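Local structure of putative modification methylase (Thermus thermophilus, 2ZIG) at residues W80-F84 and C123-F128; F36-H42 and R85-P89; N132-K138 and Q203-P209. The protein probably methylates DNA, transferring the methyl group of S-adenosyl-L-methionine to the N4 atom of cytosine as a member of the N4/N6 methyltransferase family. All coordinates share one frame. Residue numbers count along the deposited sequence, not the author numbering.

Contacts 1 and 2 are neighbours: their centres lie about 12 Å apart, both use helix 66-86, and they touch where Phe128 CE1 packs 3.9 Å from Leu87 CD2. Their segments alternate along the chain; residues 36-42 and 123-128 both pack against the end of helix 66-86, fixing it against the sheet of the Rossmann-like fold. Contact 3 opens after contact 1 has closed, in strand 129-137, which follows helix 115-125; its centre is about 24 Å from that of contact 1 and 28 Å from that of contact 2, across the chain's centre from contact 2. It forms one edge of the same mixed sheet, where the second subunit also reaches its residues.

Contact 1: residues W80-F84 and C123-F128; sequences WREVF and CRKLGF
Residues 80-84 are a late helical turn of helix 66-86; residues 123-128 are the end of helix 115-125 and the turn beyond it. CA pairing sets the register: Trp80 with Cys123 (7.2 Å), Arg81 with Leu126 (6.5 Å) and Phe84 with Phe128 (7.5 Å). Gly127, at phi 107°, forms a Schellman motif, with Gly127 N hydrogen-bonded to Arg124 O (2.7 Å) and Phe128 N to Cys123 O (3.2 Å). Aromatic contacts come next. Phe84 (chi1 t) turns its ring edge to the face of Phe128 (chi1 m), a T-shaped pair with centroids 5.1 Å apart and planes at 89°. Cys123 SG sits over the Trp80 five-membered ring, 4.4 Å from its centroid. Apolar packing brings Leu126 CD1 3.4 Å from Trp80 CB and Phe128 CZ 3.6 Å from Phe84 CB. Separately, Leu126 CD2 lies over the Arg81 guanidinium face, 3.9 Å from CZ. Beneath, Trp80, Val83 and Phe128 rest on Leu93 of strand 91-97. This is helix-to-turn packing over the sheet of a Rossmann-like methyltransferase fold.

Contact 2: residues F36-H42 and R85-P89; sequences FPEASVH and RLLVP
Segment 36-42 is an extended loop running into strand 41-46, interrupted at Ala39, whose phi/psi of 48°/42° is left-handed. Segment 85-89 takes the last helical residues, Arg85 and Leu86, into a weakly bonded strand at about Leu87 and Val88. CA atoms pair Glu38 with Leu86 (4.5 Å), Ala39 with Val88 (4.1 Å) and Val41 with Leu87 (4.6 Å), the last a parallel bridge. This is the helix-to-strand passage of helix 66-86 set against the start of strand 41-46 in the Rossmann-like methyltransferase fold.

The end of the helix presents its carbonyls to the loop. Arg85 O accepts from Ala39 N (2.9 Å, 174°). Leu86 O accepts from Val41 N (2.8 Å, 162°) and, weakly, from Ser40 N (2.8 Å, 119°). In the other direction Val88 N donates to Val41 O (2.8 Å), which also meets Leu87 CA at 3.2 Å in a CA-H...O contact. Leu87 O accepts from Lys175 NZ. Within the loop, Ser40 OG (chi1 p) donates to Pro37 O at 2.6 Å. The Arg85 side chain reaches across so that NH1 donates to Phe36 O (2.6 Å), while its NH2 forms a salt bridge with Glu82 OE1.

Apolar contacts flank these bonds: Phe36 CD2 meets Leu86 CD2 at 4.2 Å, Val41 CG2 meets Leu86 CB at 4.0 Å, and Val41 CG1 meets Leu87 CD1 at 4.1 Å.

Carbonyls where helix 66-86 ends are thus met by loop amides: four of the five hydrogen bonds across the contact are backbone to backbone, one of them weak, and the fifth comes from Arg85.

Contact 3: residues N132-K138 and Q203-P209; sequences NPIIWHK and QIWDDIP
Segments 132-138 and 203-209 run parallel, their end-to-end directions 17° apart, with bridges Ile135-Ile204 (CA-CA 4.6 Å) and Trp136-Trp205 (5.0 Å). Gln203 comes first: its O accepts from Ile135 N (2.7 Å), and its side chain (chi1 t) carries NE2 to Pro133 O (2.9 Å), while OE1 accepts from Glu166 N of the second subunit. Water 1 bridges Asn132 OD1 (2.8 Å) and, weakly, Gln203 NE2 (3.4 Å). Ile204 sets CG1 4.0 Å from Ile135 CB, on the sheet face they share. At Trp205, N donates to Ile135 O (2.9 Å) and O accepts from His137 N (2.8 Å); its ring (chi1 m) receives Ile134 CG2 in a CH-pi contact, 3.8 Å from the centroid of the five-membered ring and 5° off the normal, and its NE1 donates a hydrogen bond to Phe200 O. Asp206 leaves the strand, its CB 4.0 Å from CB of His137, which centres an inverse gamma turn ending the longer strand. Ile208 O then accepts from Trp136 NE1 (2.5 Å; Trp136 chi1 t), and Pro209 CA approaches Lys138 O at 3.5 Å. This is parallel edge-strand pairing in the mixed sheet of the Rossmann-like fold: strand 204-205 forms one edge, beside 129-137, whose other neighbour is the antiparallel strand 167-174; helix 222-232 packs on Trp136, Trp205 and Ile208, and the second subunit meets Ile204 through its own His137.

Contact 1: residues W80-F84 and C123-F128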
loop_
_atom_site.group_PDB
_atom_site.type_symbol
_atom_site.label_atom_id
_atom_site.label_comp_id
_atom_site.label_asym_id
_atom_site.label_seq_id
_atom_site.Cartn_x
_atom_site.Cartn_y
_atom_site.Cartn_z
ATOM N N TRP B 80 -0.667 -15.362 11.107
ATOM C CA TRP B 80 0.157 -14.229 11.527
ATOM C C TRP B 80 0.341 -14.270 13.053
ATOM O O TRP B 80 1.389 -13.866 13.573
ATOM C CB TRP B 80 -0.494 -12.892 11.117
ATOM C CG TRP B 80 -0.886 -12.752 9.652
ATOM C CD1 TRP B 80 -1.963 -12.065 9.166
ATOM C CD2 TRP B 80 -0.207 -13.291 8.501
ATOM N NE1 TRP B 80 -2.002 -12.147 7.796
ATOM C CE2 TRP B 80 -0.938 -12.890 7.361
ATOM C CE3 TRP B 80 0.943 -14.074 8.324
ATOM C CZ2 TRP B 80 -0.555 -13.247 6.057
ATOM C CZ3 TRP B 80 1.324 -14.429 7.032
ATOM C CH2 TRP B 80 0.573 -14.013 5.914
ATOM N N ARG B 81 -0.676 -14.755 13.768
ATOM C CA ARG B 81 -0.605 -14.854 15.235
ATOM C C ARG B 81 0.515 -15.786 15.662
ATOM O O ARG B 81 1.291 -15.460 16.552
ATOM C CB ARG B 81 -1.914 -15.371 15.831
ATOM C CG ARG B 81 -2.975 -14.317 16.031
ATOM C CD ARG B 81 -3.980 -14.748 17.096
ATOM N NE ARG B 81 -5.065 -13.779 17.224
ATOM C CZ ARG B 81 -5.965 -13.537 16.276
ATOM N NH1 ARG B 81 -5.915 -14.201 15.126
ATOM N NH2 ARG B 81 -6.905 -12.619 16.470
ATOM N N GLU B 82 0.585 -16.956 15.039
ATOM C CA GLU B 82 1.642 -17.907 15.361
ATOM C C GLU B 82 2.995 -17.334 14.950
ATOM O O GLU B 82 3.982 -17.483 15.672
ATOM C CB GLU B 82 1.415 -19.245 14.643
ATOM C CG GLU B 82 0.306 -20.096 15.239
ATOM C CD GLU B 82 0.462 -20.274 16.738
ATOM O OE1 GLU B 82 1.557 -20.661 17.185
ATOM O OE2 GLU B 82 -0.515 -20.025 17.470
ATOM N N VAL B 83 3.041 -16.688 13.786
ATOM C CA VAL B 83 4.285 -16.093 13.313
ATOM C C VAL B 83 4.795 -15.103 14.353
ATOM O O VAL B 83 5.978 -15.085 14.674
ATOM C CB VAL B 83 4.092 -15.338 11.971
ATOM C CG1 VAL B 83 5.321 -14.446 11.686
ATOM C CG2 VAL B 83 3.895 -16.342 10.838
ATOM N N PHE B 84 3.896 -14.287 14.888
ATOM C CA PHE B 84 4.294 -13.299 15.877
ATOM C C PHE B 84 4.906 -13.965 17.106
ATOM O O PHE B 84 5.821 -13.427 17.735
ATOM C CB PHE B 84 3.092 -12.449 16.281
ATOM C CG PHE B 84 3.420 -11.368 17.277
ATOM C CD1 PHE B 84 3.388 -11.624 18.644
ATOM C CD2 PHE B 84 3.778 -10.098 16.848
ATOM C CE1 PHE B 84 3.711 -10.625 19.570
ATOM C CE2 PHE B 84 4.101 -9.101 17.766
ATOM C CZ PHE B 84 4.066 -9.370 19.129
ATOM N N CYS B 123 -2.502 -6.787 10.891
ATOM C CA CYS B 123 -1.253 -7.140 11.550
ATOM C C CYS B 123 -0.996 -6.246 12.755
ATOM O O CYS B 123 -0.388 -6.677 13.731
ATOM C CB CYS B 123 -0.070 -7.066 10.575
ATOM S SG CYS B 123 0.150 -8.560 9.551
ATOM N N ARG B 124 -1.461 -5.003 12.696
ATOM C CA ARG B 124 -1.285 -4.096 13.821
ATOM C C ARG B 124 -2.080 -4.636 15.006
ATOM O O ARG B 124 -1.576 -4.696 16.126
ATOM C CB ARG B 124 -1.796 -2.706 13.477
ATOM C CG ARG B 124 -1.710 -1.722 14.634
ATOM C CD ARG B 124 -2.651 -0.565 14.397
ATOM N NE ARG B 124 -2.475 -0.072 13.040
ATOM C CZ ARG B 124 -3.441 0.442 12.292
ATOM N NH1 ARG B 124 -4.680 0.547 12.755
ATOM N NH2 ARG B 124 -3.163 0.826 11.061
ATOM N N LYS B 125 -3.320 -5.039 14.742
ATOM C CA LYS B 125 -4.196 -5.579 15.779
ATOM C C LYS B 125 -3.527 -6.763 16.458
ATOM O O LYS B 125 -3.880 -7.120 17.579
ATOM C CB LYS B 125 -5.524 -6.052 15.181
ATOM C CG LYS B 125 -6.125 -5.132 14.134
ATOM C CD LYS B 125 -6.532 -3.796 14.713
ATOM C CE LYS B 125 -7.251 -2.956 13.666
ATOM N NZ LYS B 125 -8.433 -3.680 13.104
ATOM N N LEU B 126 -2.568 -7.379 15.769
ATOM C CA LEU B 126 -1.870 -8.525 16.326
ATOM C C LEU B 126 -0.616 -8.150 17.111
ATOM O O LEU B 126 0.013 -9.014 17.717
ATOM C CB LEU B 126 -1.515 -9.519 15.218
ATOM C CG LEU B 126 -2.691 -9.997 14.363
ATOM C CD1 LEU B 126 -2.236 -11.141 13.474
ATOM C CD2 LEU B 126 -3.844 -10.455 15.260
ATOM N N GLY B 127 -0.251 -6.869 17.101
ATOM C CA GLY B 127 0.922 -6.434 17.844
ATOM C C GLY B 127 2.156 -6.065 17.033
ATOM O O GLY B 127 3.142 -5.574 17.584
ATOM N N PHE B 128 2.116 -6.305 15.728
ATOM C CA PHE B 128 3.244 -5.993 14.851
ATOM C C PHE B 128 3.509 -4.495 14.701
ATOM O O PHE B 128 2.582 -3.688 14.751
ATOM C CB PHE B 128 2.979 -6.569 13.455
ATOM C CG PHE B 128 3.245 -8.037 13.342
ATOM C CD1 PHE B 128 4.551 -8.514 13.307
ATOM C CD2 PHE B 128 2.195 -8.943 13.279
ATOM C CE1 PHE B 128 4.808 -9.874 13.210
ATOM C CE2 PHE B 128 2.445 -10.304 13.181
ATOM C CZ PHE B 128 3.755 -10.770 13.146
#

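Contact 2: residues F36-H42 and R85-P89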
loop_
_atom_site.group_PDB
_atom_site.type_symbol
_atom_site.label_atom_id
_atom_site.label_comp_id
_atom_site.label_asym_id
_atom_site.label_seq_id
_atom_site.Cartn_x
_atom_site.Cartn_y
_atom_site.Cartn_z
ATOM N N PHE B 36 5.533 -25.297 17.110
ATOM C CA PHE B 36 6.936 -24.892 17.178
ATOM C C PHE B 36 7.138 -23.986 18.388
ATOM O O PHE B 36 6.244 -23.224 18.757
ATOM C CB PHE B 36 7.369 -24.127 15.918
ATOM C CG PHE B 36 7.263 -24.919 14.649
ATOM C CD1 PHE B 36 7.428 -26.300 14.652
ATOM C CD2 PHE B 36 7.036 -24.274 13.438
ATOM C CE1 PHE B 36 7.370 -27.033 13.463
ATOM C CE2 PHE B 36 6.978 -24.994 12.245
ATOM C CZ PHE B 36 7.144 -26.376 12.256
ATOM N N PRO B 37 8.327 -24.048 19.013
ATOM C CA PRO B 37 8.658 -23.235 20.190
ATOM C C PRO B 37 8.699 -21.742 19.892
ATOM O O PRO B 37 9.116 -21.324 18.809
ATOM C CB PRO B 37 10.018 -23.778 20.611
ATOM C CG PRO B 37 10.625 -24.190 19.304
ATOM C CD PRO B 37 9.479 -24.867 18.598
ATOM N N GLU B 38 8.271 -20.942 20.863
ATOM C CA GLU B 38 8.249 -19.493 20.721
ATOM C C GLU B 38 9.639 -18.906 20.530
ATOM O O GLU B 38 10.637 -19.495 20.932
ATOM C CB GLU B 38 7.599 -18.859 21.948
ATOM C CG GLU B 38 7.655 -17.338 21.955
ATOM C CD GLU B 38 7.151 -16.739 23.254
ATOM O OE1 GLU B 38 7.640 -17.159 24.326
ATOM O OE2 GLU B 38 6.275 -15.849 23.204
ATOM N N ALA B 39 9.689 -17.734 19.908
ATOM C CA ALA B 39 10.937 -17.032 19.652
ATOM C C ALA B 39 12.014 -17.924 19.056
ATOM O O ALA B 39 13.174 -17.840 19.447
ATOM C CB ALA B 39 11.442 -16.396 20.932
ATOM N N SER B 40 11.634 -18.773 18.106
ATOM C CA SER B 40 12.587 -19.665 17.463
ATOM C C SER B 40 12.818 -19.328 15.985
ATOM O O SER B 40 13.635 -19.969 15.329
ATOM C CB SER B 40 12.111 -21.115 17.576
ATOM O OG SER B 40 10.868 -21.306 16.919
ATOM N N VAL B 41 12.100 -18.333 15.463
ATOM C CA VAL B 41 12.233 -17.946 14.056
ATOM C C VAL B 41 12.719 -16.509 13.914
ATOM O O VAL B 41 12.246 -15.610 14.607
ATOM C CB VAL B 41 10.892 -18.114 13.308
ATOM C CG1 VAL B 41 10.998 -17.541 11.901
ATOM C CG2 VAL B 41 10.524 -19.587 13.246
ATOM N N HIS B 42 13.658 -16.296 12.998
ATOM C CA HIS B 42 14.234 -14.969 12.798
ATOM C C HIS B 42 13.583 -14.120 11.716
ATOM O O HIS B 42 13.488 -12.905 11.853
ATOM C CB HIS B 42 15.725 -15.113 12.495
ATOM C CG HIS B 42 16.453 -15.946 13.499
ATOM N ND1 HIS B 42 16.650 -15.537 14.801
ATOM C CD2 HIS B 42 16.971 -17.193 13.413
ATOM C CE1 HIS B 42 17.257 -16.498 15.474
ATOM N NE2 HIS B 42 17.463 -17.514 14.656
ATOM N N ARG B 85 4.401 -15.146 17.433
ATOM C CA ARG B 85 4.878 -15.885 18.588
ATOM C C ARG B 85 6.205 -16.584 18.291
ATOM O O ARG B 85 7.093 -16.644 19.142
ATOM C CB ARG B 85 3.815 -16.902 19.002
ATOM C CG ARG B 85 3.878 -17.316 20.449
ATOM C CD ARG B 85 4.375 -18.726 20.569
ATOM N NE ARG B 85 3.623 -19.634 19.713
ATOM C CZ ARG B 85 3.942 -20.911 19.538
ATOM N NH1 ARG B 85 4.992 -21.419 20.168
ATOM N NH2 ARG B 85 3.228 -21.672 18.718
ATOM N N LEU B 86 6.334 -17.109 17.077
ATOM C CA LEU B 86 7.546 -17.801 16.659
ATOM C C LEU B 86 8.712 -16.834 16.453
ATOM O O LEU B 86 9.864 -17.145 16.758
ATOM C CB LEU B 86 7.281 -18.562 15.356
ATOM C CG LEU B 86 6.672 -19.966 15.387
ATOM C CD1 LEU B 86 5.658 -20.092 16.498
ATOM C CD2 LEU B 86 6.039 -20.258 14.040
ATOM N N LEU B 87 8.407 -15.657 15.934
ATOM C CA LEU B 87 9.419 -14.645 15.667
ATOM C C LEU B 87 10.184 -14.235 16.931
ATOM O O LEU B 87 9.602 -14.130 18.020
ATOM C CB LEU B 87 8.737 -13.419 15.053
ATOM C CG LEU B 87 9.245 -12.783 13.756
ATOM C CD1 LEU B 87 9.479 -13.829 12.678
ATOM C CD2 LEU B 87 8.214 -11.752 13.297
ATOM N N VAL B 88 11.489 -14.022 16.789
ATOM C CA VAL B 88 12.297 -13.579 17.913
ATOM C C VAL B 88 12.121 -12.069 17.937
ATOM O O VAL B 88 11.958 -11.442 16.889
ATOM C CB VAL B 88 13.798 -13.896 17.720
ATOM C CG1 VAL B 88 14.000 -15.386 17.541
ATOM C CG2 VAL B 88 14.351 -13.131 16.523
ATOM N N PRO B 89 12.138 -11.456 19.131
ATOM C CA PRO B 89 11.973 -10.001 19.192
ATOM C C PRO B 89 12.894 -9.315 18.200
ATOM O O PRO B 89 14.086 -9.602 18.160
ATOM C CB PRO B 89 12.331 -9.680 20.638
ATOM C CG PRO B 89 11.792 -10.888 21.366
ATOM C CD PRO B 89 12.261 -12.034 20.480
#

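Contact 3: residues N132-K138 and Q203-P209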
loop_
_atom_site.group_PDB
_atom_site.type_symbol
_atom_site.label_atom_id
_atom_site.label_comp_id
_atom_site.label_asym_id
_atom_site.label_seq_id
_atom_site.Cartn_x
_atom_site.Cartn_y
_atom_site.Cartn_z
ATOM N N ASN B 132 7.781 0.492 6.564
ATOM C CA ASN B 132 7.432 0.851 5.202
ATOM C C ASN B 132 7.557 -0.351 4.277
ATOM O O ASN B 132 8.517 -1.113 4.342
ATOM C CB ASN B 132 8.319 1.988 4.691
ATOM C CG ASN B 132 7.698 3.342 4.918
ATOM O OD1 ASN B 132 6.479 3.486 4.851
ATOM N ND2 ASN B 132 8.524 4.345 5.174
ATOM N N PRO B 133 6.572 -0.545 3.406
ATOM C CA PRO B 133 6.690 -1.695 2.512
ATOM C C PRO B 133 7.629 -1.316 1.396
ATOM O O PRO B 133 8.031 -0.156 1.283
ATOM C CB PRO B 133 5.273 -1.862 1.991
ATOM C CG PRO B 133 4.851 -0.434 1.844
ATOM C CD PRO B 133 5.318 0.184 3.157
ATOM N N ILE B 134 7.977 -2.307 0.586
ATOM C CA ILE B 134 8.803 -2.088 -0.585
ATOM C C ILE B 134 7.843 -2.375 -1.748
ATOM O O ILE B 134 7.052 -3.328 -1.696
ATOM C CB ILE B 134 10.007 -3.053 -0.638
ATOM C CG1 ILE B 134 11.079 -2.601 0.364
ATOM C CG2 ILE B 134 10.589 -3.085 -2.053
ATOM C CD1 ILE B 134 12.258 -3.565 0.500
ATOM N N ILE B 135 7.891 -1.526 -2.770
ATOM C CA ILE B 135 7.036 -1.679 -3.929
ATOM C C ILE B 135 7.739 -2.517 -4.977
ATOM O O ILE B 135 8.790 -2.141 -5.477
ATOM C CB ILE B 135 6.682 -0.319 -4.577
ATOM C CG1 ILE B 135 5.938 0.562 -3.575
ATOM C CG2 ILE B 135 5.818 -0.549 -5.838
ATOM C CD1 ILE B 135 4.793 -0.150 -2.872
ATOM N N TRP B 136 7.160 -3.659 -5.306
ATOM C CA TRP B 136 7.752 -4.496 -6.325
ATOM C C TRP B 136 7.137 -4.143 -7.668
ATOM O O TRP B 136 6.009 -4.542 -7.960
ATOM C CB TRP B 136 7.503 -5.970 -6.017
ATOM C CG TRP B 136 7.991 -6.889 -7.101
ATOM C CD1 TRP B 136 9.034 -6.671 -7.969
ATOM C CD2 TRP B 136 7.494 -8.198 -7.394
ATOM N NE1 TRP B 136 9.211 -7.769 -8.777
ATOM C CE2 TRP B 136 8.279 -8.719 -8.447
ATOM C CE3 TRP B 136 6.459 -8.984 -6.865
ATOM C CZ2 TRP B 136 8.059 -9.990 -8.983
ATOM C CZ3 TRP B 136 6.242 -10.250 -7.399
ATOM C CH2 TRP B 136 7.039 -10.737 -8.447
ATOM N N HIS B 137 7.872 -3.387 -8.482
ATOM C CA HIS B 137 7.375 -3.020 -9.799
ATOM C C HIS B 137 7.603 -4.252 -10.657
ATOM O O HIS B 137 8.651 -4.431 -11.275
ATOM C CB HIS B 137 8.124 -1.813 -10.360
ATOM C CG HIS B 137 7.395 -1.129 -11.473
ATOM N ND1 HIS B 137 7.869 0.009 -12.088
ATOM C CD2 HIS B 137 6.214 -1.415 -12.068
ATOM C CE1 HIS B 137 7.009 0.395 -13.014
ATOM N NE2 HIS B 137 5.997 -0.452 -13.022
ATOM N N LYS B 138 6.593 -5.104 -10.632
ATOM C CA LYS B 138 6.557 -6.385 -11.317
ATOM C C LYS B 138 6.566 -6.232 -12.830
ATOM O O LYS B 138 7.454 -6.745 -13.508
ATOM C CB LYS B 138 5.285 -7.118 -10.877
ATOM C CG LYS B 138 5.317 -8.634 -10.895
ATOM C CD LYS B 138 3.977 -9.173 -10.380
ATOM C CE LYS B 138 3.923 -10.698 -10.352
ATOM N NZ LYS B 138 4.027 -11.328 -11.701
ATOM N N GLN B 203 12.911 1.874 -1.614
ATOM C CA GLN B 203 11.503 1.539 -1.524
ATOM C C GLN B 203 10.855 0.948 -2.772
ATOM O O GLN B 203 9.758 0.408 -2.697
ATOM C CB GLN B 203 10.704 2.755 -1.018
ATOM C CG GLN B 203 9.228 2.454 -0.802
ATOM C CD GLN B 203 8.567 3.336 0.248
ATOM O OE1 GLN B 203 8.785 4.546 0.297
ATOM N NE2 GLN B 203 7.737 2.731 1.074
ATOM N N ILE B 204 11.524 1.031 -3.916
ATOM C CA ILE B 204 10.954 0.465 -5.137
ATOM C C ILE B 204 11.958 -0.438 -5.857
ATOM O O ILE B 204 13.102 -0.045 -6.103
ATOM C CB ILE B 204 10.478 1.586 -6.102
ATOM C CG1 ILE B 204 9.409 2.432 -5.409
ATOM C CG2 ILE B 204 9.891 0.984 -7.388
ATOM C CD1 ILE B 204 8.859 3.567 -6.266
ATOM N N TRP B 205 11.533 -1.665 -6.150
ATOM C CA TRP B 205 12.370 -2.623 -6.867
ATOM C C TRP B 205 11.788 -2.764 -8.270
ATOM O O TRP B 205 10.685 -3.291 -8.439
ATOM C CB TRP B 205 12.363 -3.992 -6.172
ATOM C CG TRP B 205 13.119 -4.028 -4.866
ATOM C CD1 TRP B 205 13.874 -3.022 -4.327
ATOM C CD2 TRP B 205 13.222 -5.135 -3.960
ATOM N NE1 TRP B 205 14.438 -3.433 -3.150
ATOM C CE2 TRP B 205 14.056 -4.726 -2.898
ATOM C CE3 TRP B 205 12.688 -6.432 -3.940
ATOM C CZ2 TRP B 205 14.375 -5.573 -1.817
ATOM C CZ3 TRP B 205 12.999 -7.271 -2.872
ATOM C CH2 TRP B 205 13.836 -6.836 -1.823
ATOM N N ASP B 206 12.520 -2.297 -9.275
ATOM C CA ASP B 206 12.030 -2.378 -10.648
ATOM C C ASP B 206 12.933 -3.213 -11.540
ATOM O O ASP B 206 12.765 -3.231 -12.763
ATOM C CB ASP B 206 11.885 -0.970 -11.237
ATOM C CG ASP B 206 13.218 -0.262 -11.405
ATOM O OD1 ASP B 206 14.240 -0.763 -10.891
ATOM O OD2 ASP B 206 13.244 0.809 -12.047
ATOM N N ASP B 207 13.876 -3.917 -10.923
ATOM C CA ASP B 207 14.821 -4.741 -11.669
ATOM C C ASP B 207 14.556 -6.242 -11.559
ATOM O O ASP B 207 15.428 -7.049 -11.871
ATOM C CB ASP B 207 16.245 -4.438 -11.202
ATOM C CG ASP B 207 16.437 -4.681 -9.711
ATOM O OD1 ASP B 207 15.428 -4.756 -8.972
ATOM O OD2 ASP B 207 17.604 -4.781 -9.269
ATOM N N ILE B 208 13.361 -6.617 -11.108
ATOM C CA ILE B 208 13.010 -8.026 -10.990
ATOM C C ILE B 208 11.609 -8.246 -11.557
ATOM O O ILE B 208 10.610 -8.126 -10.842
ATOM C CB ILE B 208 13.018 -8.500 -9.526
ATOM C CG1 ILE B 208 14.383 -8.248 -8.894
ATOM C CG2 ILE B 208 12.689 -9.980 -9.467
ATOM C CD1 ILE B 208 14.429 -8.608 -7.420
ATOM N N PRO B 209 11.518 -8.573 -12.854
ATOM C CA PRO B 209 10.226 -8.803 -13.508
ATOM C C PRO B 209 9.484 -10.045 -13.041
ATOM O O PRO B 209 10.095 -11.023 -12.600
ATOM C CB PRO B 209 10.598 -8.873 -14.985
ATOM C CG PRO B 209 11.984 -9.452 -14.948
ATOM C CD PRO B 209 12.623 -8.678 -13.823
HETATM O O HOH W 1 4.901 4.011 2.554
HETATM O O HOH W 2 10.640 -5.704 -13.271
#